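Local coordinates for formiminotetrahydrofolate cyclodeaminase (Thermotoga maritima, PDB 1O5H), which probably catalyses the cyclodeamination of 5-formiminotetrahydrofolate, releasing ammonia and forming 5,10-methenyltetrahydrofolate, at residues V67-M78 and L131-G142. Residues are numbered along the deposited sequence; the frame is centred on the assembly and turned at random.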
ATOM      1  N   VAL A  67      -8.685  23.897 -15.317  1.00 58.21           N
ATOM      2  CA  VAL A  67      -8.955  22.509 -14.908  1.00 58.27           C
ATOM      3  C   VAL A  67      -9.450  22.469 -13.461  1.00 58.82           C
ATOM      4  O   VAL A  67      -9.580  21.403 -12.868  1.00 58.74           O
ATOM      5  CB  VAL A  67      -7.732  21.544 -15.103  1.00 57.33           C
ATOM      6  CG1 VAL A  67      -7.377  21.381 -16.584  1.00 55.77           C
ATOM      7  CG2 VAL A  67      -6.525  21.994 -14.293  1.00 55.20           C
ATOM      8  N   GLU A  68      -9.733  23.640 -12.901  1.00 58.94           N
ATOM      9  CA  GLU A  68     -10.233  23.732 -11.533  1.00 58.62           C
ATOM     10  C   GLU A  68     -11.573  23.041 -11.276  1.00 57.76           C
ATOM     11  O   GLU A  68     -11.691  22.307 -10.291  1.00 57.03           O
ATOM     12  CB  GLU A  68     -10.310  25.175 -11.088  1.00 58.88           C
ATOM     13  CG  GLU A  68      -9.275  25.533 -10.050  1.00 63.56           C
ATOM     14  CD  GLU A  68      -9.912  26.287  -8.906  1.00 68.11           C
ATOM     15  OE1 GLU A  68     -10.951  25.801  -8.397  1.00 62.47           O
ATOM     16  OE2 GLU A  68      -9.391  27.363  -8.530  1.00 69.32           O
ATOM     17  N   PRO A  69     -12.590  23.284 -12.109  1.00 57.23           N
ATOM     18  CA  PRO A  69     -13.805  22.488 -12.027  1.00 56.27           C
ATOM     19  C   PRO A  69     -13.450  21.014 -11.867  1.00 55.76           C
ATOM     20  O   PRO A  69     -13.935  20.359 -10.939  1.00 56.52           O
ATOM     21  CB  PRO A  69     -14.505  22.743 -13.374  1.00 56.11           C
ATOM     22  CG  PRO A  69     -13.670  23.742 -14.104  1.00 56.88           C
ATOM     23  CD  PRO A  69     -12.707  24.338 -13.132  1.00 56.85           C
ATOM     24  N   GLU A  70     -12.573  20.517 -12.737  1.00 54.84           N
ATOM     25  CA  GLU A  70     -12.148  19.114 -12.692  1.00 53.78           C
ATOM     26  C   GLU A  70     -11.459  18.721 -11.378  1.00 51.47           C
ATOM     27  O   GLU A  70     -11.623  17.597 -10.911  1.00 51.75           O
ATOM     28  CB  GLU A  70     -11.261  18.774 -13.904  1.00 54.07           C
ATOM     29  CG  GLU A  70     -11.029  17.284 -14.141  1.00 60.03           C
ATOM     30  CD  GLU A  70     -12.316  16.500 -14.368  1.00 67.96           C
ATOM     31  OE1 GLU A  70     -13.387  17.134 -14.570  1.00 67.66           O
ATOM     32  OE2 GLU A  70     -12.252  15.245 -14.344  1.00 65.44           O
HETATM   33  N   MSE A  71     -10.706  19.647 -10.787  1.00 49.57           N
HETATM   34  CA  MSE A  71      -9.966  19.374  -9.550  1.00 48.55           C
HETATM   35  C   MSE A  71     -10.881  19.313  -8.338  1.00 48.40           C
HETATM   36  O   MSE A  71     -10.779  18.402  -7.521  1.00 49.97           O
HETATM   37  CB  MSE A  71      -8.831  20.386  -9.324  1.00 47.96           C
HETATM   38  CG  MSE A  71      -7.742  20.341 -10.389  1.00 50.83           C
HETATM   39 SE   MSE A  71      -6.789  18.649 -10.471  1.00 60.54          SE
HETATM   40  CE  MSE A  71      -6.768  18.284 -12.415  1.00 50.83           C
ATOM     41  N   GLU A  72     -11.796  20.263  -8.216  1.00 49.20           N
ATOM     42  CA  GLU A  72     -12.750  20.204  -7.112  1.00 49.84           C
ATOM     43  C   GLU A  72     -13.612  18.957  -7.187  1.00 49.67           C
ATOM     44  O   GLU A  72     -14.000  18.401  -6.163  1.00 49.15           O
ATOM     45  CB  GLU A  72     -13.614  21.442  -7.071  1.00 48.01           C
ATOM     46  CG  GLU A  72     -12.936  22.579  -6.329  1.00 54.54           C
ATOM     47  CD  GLU A  72     -13.289  23.958  -6.888  1.00 63.78           C
ATOM     48  OE1 GLU A  72     -13.767  24.045  -8.044  1.00 67.03           O
ATOM     49  OE2 GLU A  72     -13.076  24.969  -6.179  1.00 59.66           O
ATOM     50  N   ARG A  73     -13.880  18.520  -8.413  1.00 49.35           N
ATOM     51  CA  ARG A  73     -14.637  17.312  -8.674  1.00 49.32           C
ATOM     52  C   ARG A  73     -13.908  16.084  -8.121  1.00 48.71           C
ATOM     53  O   ARG A  73     -14.541  15.177  -7.564  1.00 50.91           O
ATOM     54  CB  ARG A  73     -14.880  17.175 -10.183  1.00 48.84           C
ATOM     55  CG  ARG A  73     -15.993  16.198 -10.571  1.00 52.92           C
ATOM     56  CD  ARG A  73     -15.907  15.667 -12.013  1.00 52.83           C
ATOM     57  NE  ARG A  73     -14.627  14.997 -12.263  1.00 64.46           N
ATOM     58  CZ  ARG A  73     -14.341  13.741 -11.903  1.00 69.90           C
ATOM     59  NH1 ARG A  73     -15.254  12.988 -11.284  1.00 70.61           N
ATOM     60  NH2 ARG A  73     -13.136  13.232 -12.165  1.00 65.43           N
ATOM     61  N   ILE A  74     -12.585  16.062  -8.268  1.00 45.61           N
ATOM     62  CA  ILE A  74     -11.778  14.942  -7.818  1.00 43.29           C
ATOM     63  C   ILE A  74     -11.691  14.937  -6.302  1.00 43.49           C
ATOM     64  O   ILE A  74     -11.919  13.910  -5.658  1.00 42.78           O
ATOM     65  CB  ILE A  74     -10.365  14.996  -8.438  1.00 42.29           C
ATOM     66  CG1 ILE A  74     -10.449  14.764  -9.941  1.00 38.51           C
ATOM     67  CG2 ILE A  74      -9.466  13.935  -7.815  1.00 41.51           C
ATOM     68  CD1 ILE A  74      -9.191  15.068 -10.671  1.00 31.18           C
ATOM     69  N   VAL A  75     -11.348  16.085  -5.736  1.00 43.67           N
ATOM     70  CA  VAL A  75     -11.351  16.226  -4.293  1.00 45.23           C
ATOM     71  C   VAL A  75     -12.609  15.585  -3.683  1.00 46.60           C
ATOM     72  O   VAL A  75     -12.524  14.737  -2.792  1.00 47.78           O
ATOM     73  CB  VAL A  75     -11.254  17.684  -3.899  1.00 44.32           C
ATOM     74  CG1 VAL A  75     -11.520  17.860  -2.412  1.00 40.20           C
ATOM     75  CG2 VAL A  75      -9.882  18.198  -4.266  1.00 47.38           C
ATOM     76  N   GLU A  76     -13.767  15.969  -4.199  1.00 47.74           N
ATOM     77  CA  GLU A  76     -15.045  15.446  -3.724  1.00 48.48           C
ATOM     78  C   GLU A  76     -15.144  13.933  -3.910  1.00 46.17           C
ATOM     79  O   GLU A  76     -15.596  13.236  -3.004  1.00 46.31           O
ATOM     80  CB  GLU A  76     -16.219  16.198  -4.389  1.00 49.69           C
ATOM     81  CG  GLU A  76     -17.551  15.453  -4.432  1.00 59.37           C
ATOM     82  CD  GLU A  76     -18.343  15.532  -3.139  1.00 69.26           C
ATOM     83  OE1 GLU A  76     -19.291  16.358  -3.077  1.00 71.37           O
ATOM     84  OE2 GLU A  76     -18.023  14.766  -2.197  1.00 68.17           O
ATOM     85  N   ALA A  77     -14.703  13.430  -5.063  1.00 44.51           N
ATOM     86  CA  ALA A  77     -14.717  11.982  -5.326  1.00 43.92           C
ATOM     87  C   ALA A  77     -13.770  11.192  -4.414  1.00 43.93           C
ATOM     88  O   ALA A  77     -14.089  10.085  -3.964  1.00 44.04           O
ATOM     89  CB  ALA A  77     -14.414  11.687  -6.790  1.00 42.16           C
HETATM   90  N   MSE A  78     -12.606  11.764  -4.143  1.00 43.91           N
HETATM   91  CA  MSE A  78     -11.636  11.106  -3.290  1.00 44.89           C
HETATM   92  C   MSE A  78     -12.096  11.131  -1.844  1.00 44.64           C
HETATM   93  O   MSE A  78     -11.734  10.276  -1.039  1.00 44.56           O
HETATM   94  CB  MSE A  78     -10.263  11.748  -3.442  1.00 45.55           C
HETATM   95  CG  MSE A  78      -9.659  11.561  -4.827  1.00 50.36           C
HETATM   96 SE   MSE A  78      -9.646   9.687  -5.450  1.00 62.90          SE
HETATM   97  CE  MSE A  78     -11.471   9.430  -6.136  1.00 51.34           C
ATOM     98  N   LEU A 131     -10.110   5.205  -8.763  1.00 37.18           N
ATOM     99  CA  LEU A 131      -8.913   5.909  -8.355  1.00 34.50           C
ATOM    100  C   LEU A 131      -7.967   5.970  -9.519  1.00 34.70           C
ATOM    101  O   LEU A 131      -7.410   7.016  -9.805  1.00 34.57           O
ATOM    102  CB  LEU A 131      -8.259   5.225  -7.160  1.00 34.67           C
ATOM    103  CG  LEU A 131      -6.887   5.763  -6.741  1.00 34.19           C
ATOM    104  CD1 LEU A 131      -6.982   7.229  -6.376  1.00 25.66           C
ATOM    105  CD2 LEU A 131      -6.284   4.971  -5.576  1.00 34.43           C
ATOM    106  N   ALA A 132      -7.814   4.857 -10.221  1.00 36.65           N
ATOM    107  CA  ALA A 132      -6.876   4.813 -11.335  1.00 38.59           C
ATOM    108  C   ALA A 132      -7.233   5.866 -12.359  1.00 38.49           C
ATOM    109  O   ALA A 132      -6.385   6.619 -12.758  1.00 40.72           O
ATOM    110  CB  ALA A 132      -6.859   3.450 -11.963  1.00 38.01           C
ATOM    111  N   HIS A 133      -8.493   5.934 -12.764  1.00 40.82           N
ATOM    112  CA  HIS A 133      -8.925   6.914 -13.762  1.00 43.06           C
ATOM    113  C   HIS A 133      -8.632   8.340 -13.323  1.00 44.89           C
ATOM    114  O   HIS A 133      -8.284   9.186 -14.156  1.00 47.96           O
ATOM    115  CB  HIS A 133     -10.410   6.766 -14.145  1.00 43.51           C
ATOM    116  CG  HIS A 133     -10.667   5.713 -15.186  1.00 55.20           C
ATOM    117  ND1 HIS A 133     -10.285   5.853 -16.505  1.00 61.12           N
ATOM    118  CD2 HIS A 133     -11.267   4.498 -15.101  1.00 65.14           C
ATOM    119  CE1 HIS A 133     -10.635   4.772 -17.186  1.00 62.12           C
ATOM    120  NE2 HIS A 133     -11.232   3.934 -16.357  1.00 65.51           N
ATOM    121  N   GLU A 134      -8.742   8.618 -12.029  1.00 43.52           N
ATOM    122  CA  GLU A 134      -8.449   9.956 -11.553  1.00 43.09           C
ATOM    123  C   GLU A 134      -6.957  10.234 -11.571  1.00 42.10           C
ATOM    124  O   GLU A 134      -6.522  11.361 -11.872  1.00 42.48           O
ATOM    125  CB  GLU A 134      -9.006  10.192 -10.157  1.00 44.92           C
ATOM    126  CG  GLU A 134     -10.509   9.951  -9.997  1.00 52.84           C
ATOM    127  CD  GLU A 134     -11.395  10.926 -10.754  1.00 60.19           C
ATOM    128  OE1 GLU A 134     -11.020  11.413 -11.838  1.00 67.69           O
ATOM    129  OE2 GLU A 134     -12.508  11.193 -10.268  1.00 69.11           O
ATOM    130  N   LEU A 135      -6.172   9.205 -11.259  1.00 39.96           N
ATOM    131  CA  LEU A 135      -4.728   9.335 -11.267  1.00 35.60           C
ATOM    132  C   LEU A 135      -4.313   9.581 -12.675  1.00 36.97           C
ATOM    133  O   LEU A 135      -3.404  10.360 -12.905  1.00 39.47           O
ATOM    134  CB  LEU A 135      -4.036   8.106 -10.694  1.00 35.97           C
ATOM    135  CG  LEU A 135      -4.184   7.965  -9.174  1.00 35.14           C
ATOM    136  CD1 LEU A 135      -3.439   6.799  -8.623  1.00 29.72           C
ATOM    137  CD2 LEU A 135      -3.699   9.216  -8.481  1.00 37.52           C
ATOM    138  N   GLU A 136      -5.001   8.990 -13.645  1.00 37.43           N
ATOM    139  CA  GLU A 136      -4.654   9.332 -15.024  1.00 40.53           C
ATOM    140  C   GLU A 136      -4.929  10.822 -15.325  1.00 42.14           C
ATOM    141  O   GLU A 136      -4.098  11.516 -15.936  1.00 44.71           O
ATOM    142  CB  GLU A 136      -5.339   8.437 -16.033  1.00 39.87           C
ATOM    143  CG  GLU A 136      -4.743   8.616 -17.404  1.00 40.91           C
ATOM    144  CD  GLU A 136      -5.360   7.725 -18.450  1.00 56.17           C
ATOM    145  OE1 GLU A 136      -5.973   6.686 -18.115  1.00 50.85           O
ATOM    146  OE2 GLU A 136      -5.202   8.071 -19.637  1.00 70.14           O
ATOM    147  N   LYS A 137      -6.076  11.323 -14.880  1.00 40.21           N
ATOM    148  CA  LYS A 137      -6.367  12.737 -15.064  1.00 38.38           C
ATOM    149  C   LYS A 137      -5.339  13.575 -14.327  1.00 38.65           C
ATOM    150  O   LYS A 137      -4.825  14.540 -14.882  1.00 38.00           O
ATOM    151  CB  LYS A 137      -7.800  13.081 -14.657  1.00 36.72           C
ATOM    152  CG  LYS A 137      -8.811  12.678 -15.732  1.00 40.96           C
ATOM    153  CD  LYS A 137     -10.253  12.604 -15.232  1.00 47.18           C
ATOM    154  CE  LYS A 137     -11.147  12.028 -16.316  1.00 51.77           C
ATOM    155  NZ  LYS A 137     -12.560  12.456 -16.167  1.00 63.14           N
ATOM    156  N   LEU A 138      -4.982  13.179 -13.107  1.00 38.16           N
ATOM    157  CA  LEU A 138      -3.997  13.957 -12.361  1.00 39.10           C
ATOM    158  C   LEU A 138      -2.596  13.947 -13.017  1.00 40.60           C
ATOM    159  O   LEU A 138      -1.932  14.975 -13.105  1.00 38.67           O
ATOM    160  CB  LEU A 138      -3.921  13.472 -10.924  1.00 38.93           C
ATOM    161  CG  LEU A 138      -5.168  13.716 -10.078  1.00 41.31           C
ATOM    162  CD1 LEU A 138      -5.018  13.049  -8.744  1.00 41.48           C
ATOM    163  CD2 LEU A 138      -5.447  15.187  -9.878  1.00 37.05           C
ATOM    164  N   ALA A 139      -2.152  12.784 -13.488  1.00 40.42           N
ATOM    165  CA  ALA A 139      -0.897  12.712 -14.206  1.00 39.62           C
ATOM    166  C   ALA A 139      -0.861  13.743 -15.308  1.00 42.93           C
ATOM    167  O   ALA A 139       0.187  14.344 -15.562  1.00 44.77           O
ATOM    168  CB  ALA A 139      -0.698  11.340 -14.801  1.00 40.39           C
ATOM    169  N   GLU A 140      -1.995  13.960 -15.967  1.00 43.62           N
ATOM    170  CA  GLU A 140      -1.969  14.745 -17.193  1.00 44.83           C
ATOM    171  C   GLU A 140      -2.213  16.223 -16.948  1.00 41.92           C
ATOM    172  O   GLU A 140      -1.521  17.055 -17.484  1.00 40.16           O
ATOM    173  CB  GLU A 140      -2.972  14.187 -18.200  1.00 48.02           C
ATOM    174  CG  GLU A 140      -2.814  14.742 -19.605  1.00 54.20           C
ATOM    175  CD  GLU A 140      -3.899  14.241 -20.543  1.00 68.12           C
ATOM    176  OE1 GLU A 140      -4.556  13.210 -20.213  1.00 67.38           O
ATOM    177  OE2 GLU A 140      -4.092  14.884 -21.607  1.00 72.61           O
ATOM    178  N   PHE A 141      -3.188  16.527 -16.101  1.00 42.08           N
ATOM    179  CA  PHE A 141      -3.663  17.895 -15.884  1.00 38.35           C
ATOM    180  C   PHE A 141      -3.373  18.424 -14.496  1.00 37.59           C
ATOM    181  O   PHE A 141      -3.600  19.577 -14.224  1.00 38.96           O
ATOM    182  CB  PHE A 141      -5.164  17.967 -16.116  1.00 37.27           C
ATOM    183  CG  PHE A 141      -5.580  17.528 -17.482  1.00 40.85           C
ATOM    184  CD1 PHE A 141      -5.230  18.281 -18.612  1.00 35.51           C
ATOM    185  CD2 PHE A 141      -6.333  16.363 -17.648  1.00 41.21           C
ATOM    186  CE1 PHE A 141      -5.622  17.879 -19.894  1.00 43.04           C
ATOM    187  CE2 PHE A 141      -6.740  15.941 -18.925  1.00 47.33           C
ATOM    188  CZ  PHE A 141      -6.388  16.698 -20.054  1.00 49.29           C
ATOM    189  N   GLY A 142      -2.870  17.583 -13.610  1.00 39.70           N
ATOM    190  CA  GLY A 142      -2.602  18.005 -12.243  1.00 38.65           C
ATOM    191  C   GLY A 142      -1.298  18.749 -12.128  1.00 38.92           C
ATOM    192  O   GLY A 142      -0.540  18.863 -13.099  1.00 40.86           O
TER
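Arg73 NH2 is shared by two carboxylates, Glu134 across the contact and Glu70 one turn back on its own helix, in a four-residue salt-bridge network. The buried Glu134 side chain sits as a knob among Arg73, Ile74, Ala77 and Met78, and both its oxygens face the guanidinium: OE2 receives Arg73 NH2 through its syn lone pair at 2.9 Å, while OE1, 2.8 Å from the same nitrogen, makes a more bent, weak bond. The guanidinium plane of Arg73 and the carboxylate plane of Glu134 are 34° apart. A bend at chi2 (59°) turns the Glu70 carboxylate toward Arg73; Glu70 OE2 receives Arg73 NH2 from above the carboxylate plane and takes a weak bond from Lys137 NZ at 3.3 Å. Replacing Glu134 with an alanine would probably leave Arg73 without its cross-helix mate and open a gap beside Ile74 and Met78. Beneath the charges, Leu138 CD2 lies 3.8 Å from both Met71 SE and Ile74 CD1, and Met78 SE meets Leu131 CD1. The near-antiparallel segments, their axes 11.3 Å apart, belong to helices 68-100 and 107-141 of this all-helical fold; Met78 and Leu131 touch helix 36-56, Leu131 reaches helix 147-172, and Ala132 and His133 pack on helix 178-206.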